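Local coordinates for protein taurine:2-oxoglutarate aminotransferase (PDB 6JIX) that probably transfers the amino group of taurine to 2-oxoglutarate, using pyridoxal 5'-phosphate as cofactor, at residues 34-38 and 61-65; 125-129 and 307-311; 134-138 and 214-218; 347-351 and 433-437; 369-375 and 414-420. All coordinates share one frame; numbering follows the deposited sequence.

Interaction 1: residues 34-38 and 61-65; sequences KKADG and LGHEL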
# COMPACT_ATOMS: atom_id res chain seq x y z
N LYS A 34 3.97 13.73 -20.71
CA LYS A 34 2.98 14.80 -20.69
C LYS A 34 1.56 14.30 -20.79
O LYS A 34 0.65 14.92 -20.22
CB LYS A 34 3.27 15.79 -21.84
CG LYS A 34 2.14 16.72 -22.26
CD LYS A 34 2.69 17.86 -23.11
CE LYS A 34 1.76 19.06 -23.15
NZ LYS A 34 0.89 18.96 -24.37
N LYS A 35 1.35 13.17 -21.47
CA LYS A 35 0.01 12.69 -21.79
C LYS A 35 0.09 11.21 -22.15
O LYS A 35 1.13 10.73 -22.62
CB LYS A 35 -0.60 13.53 -22.94
CG LYS A 35 -1.80 12.91 -23.65
CD LYS A 35 -3.12 13.43 -23.09
CE LYS A 35 -4.23 12.38 -23.18
NZ LYS A 35 -5.53 12.82 -22.58
N ALA A 36 -1.00 10.50 -21.91
CA ALA A 36 -1.14 9.11 -22.33
C ALA A 36 -2.55 8.89 -22.86
O ALA A 36 -3.50 9.54 -22.42
CB ALA A 36 -0.88 8.12 -21.18
N ASP A 37 -2.67 7.96 -23.82
CA ASP A 37 -3.96 7.65 -24.42
C ASP A 37 -3.91 6.36 -25.25
O ASP A 37 -3.01 6.16 -26.08
CB ASP A 37 -4.42 8.83 -25.28
CG ASP A 37 -5.74 8.58 -25.95
OD1 ASP A 37 -6.72 8.24 -25.24
OD2 ASP A 37 -5.79 8.68 -27.19
N GLY A 38 -4.88 5.46 -25.03
CA GLY A 38 -4.83 4.19 -25.72
C GLY A 38 -3.58 3.44 -25.33
O GLY A 38 -3.25 3.30 -24.15
N LEU A 61 -6.17 -2.10 -20.04
CA LEU A 61 -7.10 -1.55 -21.01
C LEU A 61 -6.58 -0.29 -21.68
O LEU A 61 -7.37 0.57 -22.09
CB LEU A 61 -8.45 -1.27 -20.35
CG LEU A 61 -9.17 -2.53 -19.86
CD1 LEU A 61 -10.48 -2.19 -19.18
CD2 LEU A 61 -9.39 -3.46 -21.05
N GLY A 62 -5.25 -0.17 -21.82
CA GLY A 62 -4.68 1.04 -22.36
C GLY A 62 -4.81 2.18 -21.37
O GLY A 62 -5.08 2.01 -20.19
N HIS A 63 -4.59 3.39 -21.89
CA HIS A 63 -4.61 4.60 -21.10
C HIS A 63 -5.83 5.46 -21.43
O HIS A 63 -6.31 5.49 -22.57
CB HIS A 63 -3.32 5.39 -21.32
CG HIS A 63 -2.08 4.59 -21.00
ND1 HIS A 63 -1.70 4.31 -19.70
CD2 HIS A 63 -1.18 3.99 -21.80
CE1 HIS A 63 -0.58 3.60 -19.73
NE2 HIS A 63 -0.25 3.38 -20.99
N GLU A 64 -6.36 6.13 -20.41
CA GLU A 64 -7.45 7.09 -20.57
C GLU A 64 -8.70 6.45 -21.18
O GLU A 64 -9.53 7.15 -21.78
CB GLU A 64 -7.02 8.30 -21.40
CG GLU A 64 -6.01 9.18 -20.68
CD GLU A 64 -6.65 10.00 -19.58
OE1 GLU A 64 -7.31 10.98 -19.93
OE2 GLU A 64 -6.49 9.66 -18.39
N LEU A 65 -8.85 5.15 -21.03
CA LEU A 65 -10.05 4.48 -21.48
C LEU A 65 -11.26 5.22 -20.92
O LEU A 65 -11.41 5.31 -19.70
CB LEU A 65 -10.07 3.03 -21.01
CG LEU A 65 -11.22 2.25 -21.62
CD1 LEU A 65 -10.74 1.58 -22.89
CD2 LEU A 65 -11.75 1.23 -20.62
O HOH W 1 -8.85 7.34 -24.52
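G38 and H63 pair by two backbone hydrogen bonds, G38 N to H63 O (2.8 Å) and H63 N to G38 O (2.6 Å), a single antiparallel bridge that joins the end of strand 33-37 to the loop before helix 66-78. Apolar contact comes from H63, whose CG lies anti to its carbonyl carbon (chi1 -57°); this turns the imidazole obliquely against A36, with A36 CB and H63 CB 3.7 Å apart. The far nitrogen, NE2, is hydrogen-bonded to D51, a residue of a bound-glutamate pocket. With H63 replaced by an alanine, D51 would probably lose its imidazole partner and a gap would open beside A36. The charged part is looser: K35 comes in roughly perpendicular to E64 in a long salt bridge, K35 NZ to E64 OE1 3.7 Å, while E64 CG rests against A36 O. A water donates to E64 O (2.8 Å); its link to D37 OD1 is doubtful. K35, A36 and E64 also reach the second subunit, packing there on its D77, M79 and A76. Within the chain, strand 40-43 flanks strand 33-37, E64 touches V69 of helix 66-78, and L61 and L65 lean on helix 318-333.

Interaction 2: residues 125-129 and 307-311; sequences KMARM and VLQCG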
# COMPACT_ATOMS: atom_id res chain seq x y z
N LYS A 125 -0.78 -13.27 6.25
CA LYS A 125 -1.30 -13.17 7.61
C LYS A 125 -2.53 -14.05 7.79
O LYS A 125 -2.67 -14.73 8.81
CB LYS A 125 -1.65 -11.73 7.96
CG LYS A 125 -0.46 -10.89 8.39
CD LYS A 125 -0.78 -9.41 8.39
CE LYS A 125 -1.33 -8.95 9.72
NZ LYS A 125 -1.92 -7.58 9.59
N MET A 126 -3.43 -14.03 6.81
CA MET A 126 -4.65 -14.83 6.90
C MET A 126 -4.35 -16.32 6.89
O MET A 126 -4.93 -17.09 7.67
CB MET A 126 -5.59 -14.44 5.76
CG MET A 126 -5.98 -12.96 5.73
SD MET A 126 -7.37 -12.63 4.62
CE MET A 126 -6.58 -11.97 3.18
N ALA A 127 -3.40 -16.76 6.05
CA ALA A 127 -3.08 -18.19 6.01
C ALA A 127 -2.51 -18.65 7.35
O ALA A 127 -2.86 -19.73 7.84
CB ALA A 127 -2.11 -18.49 4.87
N ARG A 128 -1.65 -17.85 7.96
CA ARG A 128 -1.13 -18.21 9.27
C ARG A 128 -2.25 -18.27 10.31
O ARG A 128 -2.29 -19.17 11.16
CB ARG A 128 -0.03 -17.23 9.69
CG ARG A 128 1.36 -17.61 9.23
CD ARG A 128 2.25 -16.39 9.06
NE ARG A 128 3.62 -16.75 8.72
CZ ARG A 128 4.62 -15.89 8.57
NH1 ARG A 128 4.41 -14.58 8.74
NH2 ARG A 128 5.85 -16.32 8.28
N MET A 129 -3.20 -17.31 10.25
CA MET A 129 -4.32 -17.30 11.19
C MET A 129 -5.26 -18.48 10.95
O MET A 129 -5.71 -19.14 11.90
CB MET A 129 -5.09 -15.98 11.08
CG MET A 129 -4.61 -14.85 12.02
SD MET A 129 -5.53 -13.30 11.82
CE MET A 129 -4.52 -12.43 10.63
N VAL A 307 -11.92 -12.91 14.62
CA VAL A 307 -11.66 -11.54 14.17
C VAL A 307 -10.59 -11.56 13.10
O VAL A 307 -9.53 -12.17 13.27
CB VAL A 307 -11.26 -10.66 15.37
CG1 VAL A 307 -10.73 -9.34 14.89
CG2 VAL A 307 -12.44 -10.46 16.29
N LEU A 308 -10.87 -10.91 11.98
CA LEU A 308 -9.86 -10.71 10.94
C LEU A 308 -8.89 -9.63 11.42
O LEU A 308 -9.17 -8.43 11.29
CB LEU A 308 -10.51 -10.31 9.62
CG LEU A 308 -9.52 -9.96 8.51
CD1 LEU A 308 -8.75 -11.20 8.14
CD2 LEU A 308 -10.24 -9.40 7.31
N GLN A 309 -7.73 -10.03 11.93
CA GLN A 309 -6.75 -9.07 12.45
C GLN A 309 -5.88 -8.51 11.32
O GLN A 309 -4.64 -8.54 11.36
CB GLN A 309 -5.93 -9.73 13.55
CG GLN A 309 -6.76 -10.27 14.72
CD GLN A 309 -7.32 -9.17 15.65
OE1 GLN A 309 -7.40 -7.99 15.28
NE2 GLN A 309 -7.72 -9.55 16.86
N CYS A 310 -6.56 -7.95 10.31
CA CYS A 310 -5.96 -7.28 9.16
C CYS A 310 -6.75 -6.02 8.90
O CYS A 310 -7.96 -5.97 9.14
CB CYS A 310 -6.01 -8.13 7.90
SG CYS A 310 -5.07 -9.66 7.98
N GLY A 311 -6.08 -5.02 8.35
CA GLY A 311 -6.75 -3.76 8.08
C GLY A 311 -5.79 -2.73 7.51
O GLY A 311 -4.57 -2.86 7.62
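C310 SG is the hub of the tightly packed part, where the flank of helix 116-131 meets the loop after helix 297-305. The sulfur sits 4.0 Å from K125 CB, 4.1 Å from M126 CG and 3.9 Å from M129 CE, so three side chains of the helix converge on one small thiol. Its chi1 of -64°, which sets SG opposite the carbonyl carbon, aims it at the helix. Beside it, M126 SD meets L308 CD1 at 4.0 Å, with the methionine and leucine chains set aslant, and F303 of helix 297-305 packs against both. The loop folds sharply at this point: Q309 is the centre of an inverse gamma turn, closed by C310 N to L308 O (2.8 Å). That turn presents Q309 O to K125, whose ammonium makes only a weak bond to it, K125 NZ to Q309 O 3.4 Å. S146 of the second subunit grips both sides of the contact, its O taking the stronger bond of K125 NZ and its OG bonding G311 O; T313, just beyond, binds a pyridoxal 5'-phosphate not held by this chain, consistent with a site shared across the dimer. M129 spans both sides: its CE belongs to the hub, while its SD, with Q309 and V307, makes the looser, partly exposed side. Here M129 SD lies 4.0 Å from Q309 CB, the two chains roughly perpendicular, and the amide end of Q309 leads away from the helix. V307 turns its CB away from helix 116-131.

Interaction 3: residues 134-138 and 214-218; sequences PKIFS and AAILM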
# COMPACT_ATOMS: atom_id res chain seq x y z
N PRO A 134 3.05 -21.77 11.09
CA PRO A 134 3.89 -20.57 10.94
C PRO A 134 4.50 -20.33 9.56
O PRO A 134 4.74 -19.17 9.20
CB PRO A 134 4.99 -20.80 11.99
CG PRO A 134 5.14 -22.31 12.04
CD PRO A 134 3.79 -22.90 11.70
N LYS A 135 4.76 -21.38 8.79
CA LYS A 135 5.67 -21.29 7.65
C LYS A 135 4.96 -20.98 6.34
O LYS A 135 3.85 -21.46 6.09
CB LYS A 135 6.44 -22.60 7.49
CG LYS A 135 7.58 -22.77 8.48
CD LYS A 135 8.19 -24.16 8.40
CE LYS A 135 8.78 -24.59 9.75
NZ LYS A 135 9.89 -25.57 9.59
N ILE A 136 5.64 -20.21 5.49
CA ILE A 136 5.21 -19.89 4.13
C ILE A 136 6.27 -20.42 3.18
O ILE A 136 7.45 -20.06 3.32
CB ILE A 136 5.02 -18.38 3.91
CG1 ILE A 136 3.99 -17.78 4.87
CG2 ILE A 136 4.72 -18.10 2.43
CD1 ILE A 136 2.55 -18.24 4.64
N PHE A 137 5.87 -21.25 2.22
CA PHE A 137 6.74 -21.66 1.12
C PHE A 137 6.52 -20.74 -0.08
O PHE A 137 5.38 -20.43 -0.43
CB PHE A 137 6.47 -23.11 0.71
CG PHE A 137 7.30 -24.13 1.43
CD1 PHE A 137 7.40 -24.11 2.82
CD2 PHE A 137 7.97 -25.12 0.74
CE1 PHE A 137 8.18 -25.05 3.49
CE2 PHE A 137 8.74 -26.08 1.40
CZ PHE A 137 8.85 -26.04 2.79
N SER A 138 7.61 -20.33 -0.72
CA SER A 138 7.48 -19.57 -1.96
C SER A 138 8.69 -19.81 -2.84
O SER A 138 9.73 -20.30 -2.38
CB SER A 138 7.29 -18.08 -1.70
OG SER A 138 8.23 -17.59 -0.78
N ALA A 214 1.75 -23.17 6.50
CA ALA A 214 0.42 -22.59 6.37
C ALA A 214 0.01 -22.45 4.91
O ALA A 214 -1.15 -22.68 4.56
CB ALA A 214 0.35 -21.23 7.06
N ALA A 215 0.96 -22.11 4.05
CA ALA A 215 0.62 -21.78 2.68
C ALA A 215 1.83 -21.93 1.77
O ALA A 215 2.98 -21.68 2.17
CB ALA A 215 0.07 -20.34 2.58
N ILE A 216 1.56 -22.33 0.54
CA ILE A 216 2.51 -22.19 -0.55
C ILE A 216 2.03 -21.02 -1.39
O ILE A 216 0.88 -20.99 -1.84
CB ILE A 216 2.59 -23.47 -1.39
CG1 ILE A 216 3.28 -24.58 -0.60
CG2 ILE A 216 3.32 -23.21 -2.70
CD1 ILE A 216 3.43 -25.85 -1.41
N LEU A 217 2.91 -20.03 -1.58
CA LEU A 217 2.56 -18.83 -2.32
C LEU A 217 3.35 -18.79 -3.62
O LEU A 217 4.59 -18.80 -3.61
CB LEU A 217 2.85 -17.59 -1.46
CG LEU A 217 2.99 -16.23 -2.14
CD1 LEU A 217 1.67 -15.78 -2.77
CD2 LEU A 217 3.46 -15.23 -1.11
N MET A 218 2.65 -18.75 -4.75
CA MET A 218 3.33 -18.70 -6.04
C MET A 218 2.56 -17.84 -7.02
O MET A 218 1.32 -17.82 -7.01
CB MET A 218 3.64 -20.09 -6.64
CG MET A 218 2.72 -21.21 -6.34
SD MET A 218 3.61 -22.79 -6.47
CE MET A 218 4.38 -22.74 -8.09
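Strands 135-138 and 214-218 lie side by side and parallel, F137 pairing with I216 and I136 with A215, inside the mixed seven-stranded sheet of the large domain of this class-III aminotransferase. Three backbone bonds zip them together: A214 N to K135 O (2.7 Å), F137 N to A215 O (2.9 Å) and L217 N to F137 O (2.8 Å). The last is nearly straight, 173° at the hydrogen, and its donor sits close to the line of the carbonyl bond. On one face I136 reaches across its neighbour: with CG1 opposite the carbonyl carbon and chi2 at -68°, I136 CD1 comes down on A215 CB at 3.8 Å, while I136 CG2 faces L217 CB at 4.3 Å. The other face carries F137 and I216, where F137 CB and I216 CG1 meet at 3.7 Å; the phenyl ring itself swings away from the partner strand. S138 OG turns out of the contact to hydrogen-bond A153 O, and K135 NZ forms a salt bridge with E208. Around the pair, helix 116-131 covers the I136 and A215 face, helix 190-208 packs on the F137 ring, and strand 171-174 completes the sheet edge beyond strand 135-139.

Interaction 4: residues 347-351 and 433-437; sequences LKPFL and LPKLD
The F350 ring carries L433 on one face: L433 CB lies 3.6 Å from the ring centroid, 15° off the normal, a CH-pi contact shifted toward the rim. L436 CD2 meets the edge in the ring plane, 3.9 Å from F350 CE2, and D437 CB approaches F350 CZ, also near that plane. F350 gets there because its CG is anti to the backbone N (chi1 173°), which extends the ring toward the other helix, where the ring and L433 run antiparallel past one another. L433 CD1 follows the ring back to its root, 3.6 Å from F350 CD2. Replacing F350 by an alanine would probably strip L433 of its aromatic cover and leave a gap between the helices. L347 CD1 touches L433 CD2 (4.2 Å) and L351 CD2 touches L436 CD2 (4.0 Å), both pairs meeting nearly perpendicular. The carboxylate of D437 hydrogen-bonds H358 and forms a salt bridge with K357. The axes of the two short segments run nearly parallel, 17° apart, at 11.6 Å. L347, L351 and L436 also rest on I418 of strand 415-418, so the helix pair backs a three-stranded antiparallel sheet, the two-layer alpha/beta packing of the small C-terminal domain of fold-type I aminotransferases.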
# COMPACT_ATOMS: atom_id res chain seq x y z
N LEU A 347 0.91 -12.70 -31.77
CA LEU A 347 2.15 -12.44 -31.04
C LEU A 347 2.97 -13.72 -30.89
O LEU A 347 4.18 -13.72 -31.16
CB LEU A 347 1.82 -11.80 -29.69
CG LEU A 347 2.97 -11.58 -28.70
CD1 LEU A 347 3.85 -10.45 -29.15
CD2 LEU A 347 2.41 -11.30 -27.32
N LYS A 348 2.34 -14.83 -30.48
CA LYS A 348 3.07 -16.07 -30.27
C LYS A 348 3.85 -16.51 -31.51
O LYS A 348 5.08 -16.71 -31.42
CB LYS A 348 2.10 -17.15 -29.79
CG LYS A 348 2.78 -18.43 -29.34
CD LYS A 348 1.82 -19.27 -28.51
CE LYS A 348 2.51 -20.52 -27.98
NZ LYS A 348 2.43 -21.67 -28.91
N PRO A 349 3.22 -16.69 -32.69
CA PRO A 349 4.00 -17.06 -33.88
C PRO A 349 5.09 -16.05 -34.24
O PRO A 349 6.17 -16.45 -34.70
CB PRO A 349 2.94 -17.13 -34.98
CG PRO A 349 1.64 -17.32 -34.23
CD PRO A 349 1.79 -16.52 -33.00
N PHE A 350 4.86 -14.76 -34.02
CA PHE A 350 5.91 -13.81 -34.33
C PHE A 350 7.13 -14.03 -33.44
O PHE A 350 8.27 -14.01 -33.92
CB PHE A 350 5.41 -12.37 -34.19
CG PHE A 350 6.51 -11.35 -34.35
CD1 PHE A 350 6.95 -10.97 -35.61
CD2 PHE A 350 7.14 -10.79 -33.23
CE1 PHE A 350 7.98 -10.05 -35.76
CE2 PHE A 350 8.17 -9.86 -33.37
CZ PHE A 350 8.59 -9.49 -34.63
N LEU A 351 6.91 -14.23 -32.14
CA LEU A 351 8.04 -14.43 -31.23
C LEU A 351 8.72 -15.78 -31.49
O LEU A 351 9.95 -15.88 -31.46
CB LEU A 351 7.58 -14.34 -29.77
CG LEU A 351 6.99 -13.03 -29.25
CD1 LEU A 351 6.21 -13.32 -27.98
CD2 LEU A 351 8.05 -11.97 -29.03
N LEU A 433 5.76 -4.79 -33.83
CA LEU A 433 6.65 -5.95 -33.77
C LEU A 433 7.86 -5.82 -34.68
O LEU A 433 8.96 -6.21 -34.26
CB LEU A 433 5.86 -7.23 -34.08
CG LEU A 433 4.90 -7.54 -32.94
CD1 LEU A 433 4.15 -8.84 -33.16
CD2 LEU A 433 5.65 -7.56 -31.59
N PRO A 434 7.76 -5.28 -35.90
CA PRO A 434 8.98 -5.05 -36.69
C PRO A 434 10.05 -4.26 -35.95
O PRO A 434 11.24 -4.44 -36.24
CB PRO A 434 8.44 -4.29 -37.92
CG PRO A 434 7.03 -4.84 -38.07
CD PRO A 434 6.52 -5.00 -36.68
N LYS A 435 9.69 -3.39 -35.00
CA LYS A 435 10.72 -2.68 -34.24
C LYS A 435 11.51 -3.65 -33.34
O LYS A 435 12.71 -3.45 -33.11
CB LYS A 435 10.07 -1.55 -33.43
N LEU A 436 10.85 -4.69 -32.82
CA LEU A 436 11.54 -5.69 -32.03
C LEU A 436 12.48 -6.52 -32.89
O LEU A 436 13.61 -6.81 -32.49
CB LEU A 436 10.52 -6.59 -31.33
CG LEU A 436 11.01 -7.78 -30.51
CD1 LEU A 436 11.87 -7.34 -29.31
CD2 LEU A 436 9.80 -8.57 -30.05
N ASP A 437 12.02 -6.88 -34.10
CA ASP A 437 12.87 -7.61 -35.03
C ASP A 437 14.10 -6.79 -35.41
O ASP A 437 15.21 -7.32 -35.46
CB ASP A 437 12.06 -8.00 -36.27
CG ASP A 437 12.89 -8.70 -37.32
OD1 ASP A 437 13.39 -8.01 -38.24
OD2 ASP A 437 13.05 -9.93 -37.23

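Interaction 5: residues 369-375 and 414-420; sequences LFSALTI and TNINICP
T414 OG1 is gripped twice: it donates to I375 O (2.8 Å), in the carbonyl plane, and is also bonded to A386 N. Beside it I375 N donates to T414 O at 3.0 Å, which ties the two residues at this end of an antiparallel strand pair. At the other end S371 OG donates to I418 O (2.6 Å) on a lone pair of that carbonyl; chi1 of 86° swings the hydroxyl across to it. I418 N returns a bond to S371 O, straight at the hydrogen (175°) but with the donor above the carbonyl plane. Between them L373 and I416 form a hydrogen-bonded pair, L373 N to I416 O 2.9 Å and I416 N to L373 O 3.1 Å. The apolar face holds L373 CG against I418 CD1 (4.1 Å) and I375 CG1 against I416 CG1 (3.8 Å). Beyond the S371-I418 pair, C419 SG lies obliquely by the F370 ring, and L369 CD2 touches P420 CG. R260 bonds both L369 O and P420 O. Helix 336-357 packs on S371, L373 and I418, helix 395-404 on I375 and I416, and strand 361-367 flanks strand 370-376 as the third of this sheet.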
# COMPACT_ATOMS: atom_id res chain seq x y z
N LEU A 369 -1.52 -12.12 -24.12
CA LEU A 369 -0.58 -11.04 -24.37
C LEU A 369 0.44 -10.95 -23.24
O LEU A 369 0.83 -9.86 -22.81
CB LEU A 369 -1.34 -9.73 -24.59
CG LEU A 369 -2.13 -9.73 -25.91
CD1 LEU A 369 -3.07 -8.54 -26.02
CD2 LEU A 369 -1.19 -9.76 -27.09
N PHE A 370 0.86 -12.11 -22.74
CA PHE A 370 1.83 -12.28 -21.65
C PHE A 370 3.01 -13.08 -22.21
O PHE A 370 2.93 -14.31 -22.33
CB PHE A 370 1.17 -12.99 -20.47
CG PHE A 370 1.84 -12.74 -19.14
CD1 PHE A 370 2.41 -11.51 -18.84
CD2 PHE A 370 1.87 -13.74 -18.18
CE1 PHE A 370 3.01 -11.28 -17.59
CE2 PHE A 370 2.47 -13.53 -16.93
CZ PHE A 370 3.05 -12.30 -16.64
N SER A 371 4.11 -12.41 -22.54
CA SER A 371 5.14 -13.03 -23.37
C SER A 371 6.51 -12.47 -23.04
O SER A 371 6.63 -11.36 -22.51
CB SER A 371 4.83 -12.81 -24.86
OG SER A 371 5.36 -11.57 -25.30
N ALA A 372 7.54 -13.24 -23.37
CA ALA A 372 8.92 -12.85 -23.13
C ALA A 372 9.87 -13.64 -24.03
O ALA A 372 9.58 -14.77 -24.43
CB ALA A 372 9.31 -13.05 -21.66
N LEU A 373 11.01 -13.03 -24.32
CA LEU A 373 12.10 -13.67 -25.04
C LEU A 373 13.30 -13.84 -24.12
O LEU A 373 13.67 -12.91 -23.39
CB LEU A 373 12.50 -12.84 -26.26
CG LEU A 373 11.40 -12.59 -27.30
CD1 LEU A 373 11.96 -11.77 -28.46
CD2 LEU A 373 10.76 -13.89 -27.78
N THR A 374 13.89 -15.04 -24.14
CA THR A 374 15.17 -15.26 -23.47
C THR A 374 16.30 -14.90 -24.43
O THR A 374 16.45 -15.53 -25.49
CB THR A 374 15.32 -16.69 -22.97
OG1 THR A 374 14.26 -16.99 -22.05
CG2 THR A 374 16.64 -16.82 -22.26
N ILE A 375 17.08 -13.89 -24.07
CA ILE A 375 18.19 -13.40 -24.88
C ILE A 375 19.46 -14.13 -24.45
O ILE A 375 19.77 -14.23 -23.26
CB ILE A 375 18.34 -11.88 -24.73
CG1 ILE A 375 16.99 -11.20 -24.99
CG2 ILE A 375 19.39 -11.35 -25.67
CD1 ILE A 375 16.33 -11.63 -26.29
N THR A 414 17.58 -11.83 -18.01
CA THR A 414 18.04 -12.01 -19.38
C THR A 414 16.88 -11.94 -20.36
O THR A 414 16.99 -12.47 -21.48
CB THR A 414 18.81 -13.34 -19.52
OG1 THR A 414 19.74 -13.29 -20.60
CG2 THR A 414 17.88 -14.53 -19.78
N ASN A 415 15.77 -11.30 -19.97
CA ASN A 415 14.54 -11.34 -20.74
C ASN A 415 14.11 -9.97 -21.23
O ASN A 415 14.41 -8.94 -20.62
CB ASN A 415 13.39 -11.93 -19.94
CG ASN A 415 13.78 -13.23 -19.31
OD1 ASN A 415 14.14 -13.29 -18.12
ND2 ASN A 415 13.77 -14.29 -20.11
N ILE A 416 13.40 -9.99 -22.35
CA ILE A 416 12.60 -8.88 -22.83
C ILE A 416 11.15 -9.29 -22.70
O ILE A 416 10.75 -10.36 -23.18
CB ILE A 416 12.94 -8.50 -24.28
CG1 ILE A 416 14.46 -8.36 -24.44
CG2 ILE A 416 12.28 -7.19 -24.62
CD1 ILE A 416 14.91 -7.97 -25.82
N ASN A 417 10.36 -8.47 -22.02
CA ASN A 417 8.93 -8.70 -21.96
C ASN A 417 8.25 -8.10 -23.18
O ASN A 417 8.68 -7.07 -23.71
CB ASN A 417 8.32 -8.09 -20.70
CG ASN A 417 8.91 -8.66 -19.43
OD1 ASN A 417 9.18 -9.86 -19.36
ND2 ASN A 417 9.11 -7.81 -18.42
N ILE A 418 7.18 -8.75 -23.61
CA ILE A 418 6.24 -8.15 -24.54
C ILE A 418 4.86 -8.40 -23.95
O ILE A 418 4.34 -9.52 -24.00
CB ILE A 418 6.37 -8.70 -25.96
CG1 ILE A 418 7.79 -8.44 -26.48
CG2 ILE A 418 5.37 -8.01 -26.87
CD1 ILE A 418 8.76 -9.65 -26.32
N CYS A 419 4.28 -7.37 -23.34
CA CYS A 419 2.99 -7.45 -22.66
C CYS A 419 2.20 -6.20 -23.02
O CYS A 419 1.96 -5.33 -22.17
CB CYS A 419 3.18 -7.56 -21.15
SG CYS A 419 4.29 -8.87 -20.62
N PRO A 420 1.76 -6.09 -24.28
CA PRO A 420 1.06 -4.89 -24.73
C PRO A 420 -0.34 -4.81 -24.15
O PRO A 420 -0.90 -5.83 -23.70
CB PRO A 420 1.02 -5.05 -26.26
CG PRO A 420 1.05 -6.55 -26.45
CD PRO A 420 1.93 -7.08 -25.36

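How the interactions relate
Two pairs of contacts touch. In interactions 2 and 3, whose centres are 15 Å apart, R128 NE probably bonds P134 O (2.7 Å), and A127 of the helix rests on A214 and A215 of the strand. In interactions 4 and 5, centres 10 Å apart, L351 and L347 pack on the sheet strands. Interaction 1 lies apart, its nearest atoms about 7 Å from interaction 5. Side chains of three contacts come near a bound pyridoxal 5'-phosphate: F370 of interaction 5 (about 7 Å), L217 of interaction 3 (about 8 Å) and K125 of interaction 2 (about 10 Å). H63 and N417 are about 7 and 8 Å from bound glutamates. Interactions 1, 2 and, through P134, 3 touch the second subunit.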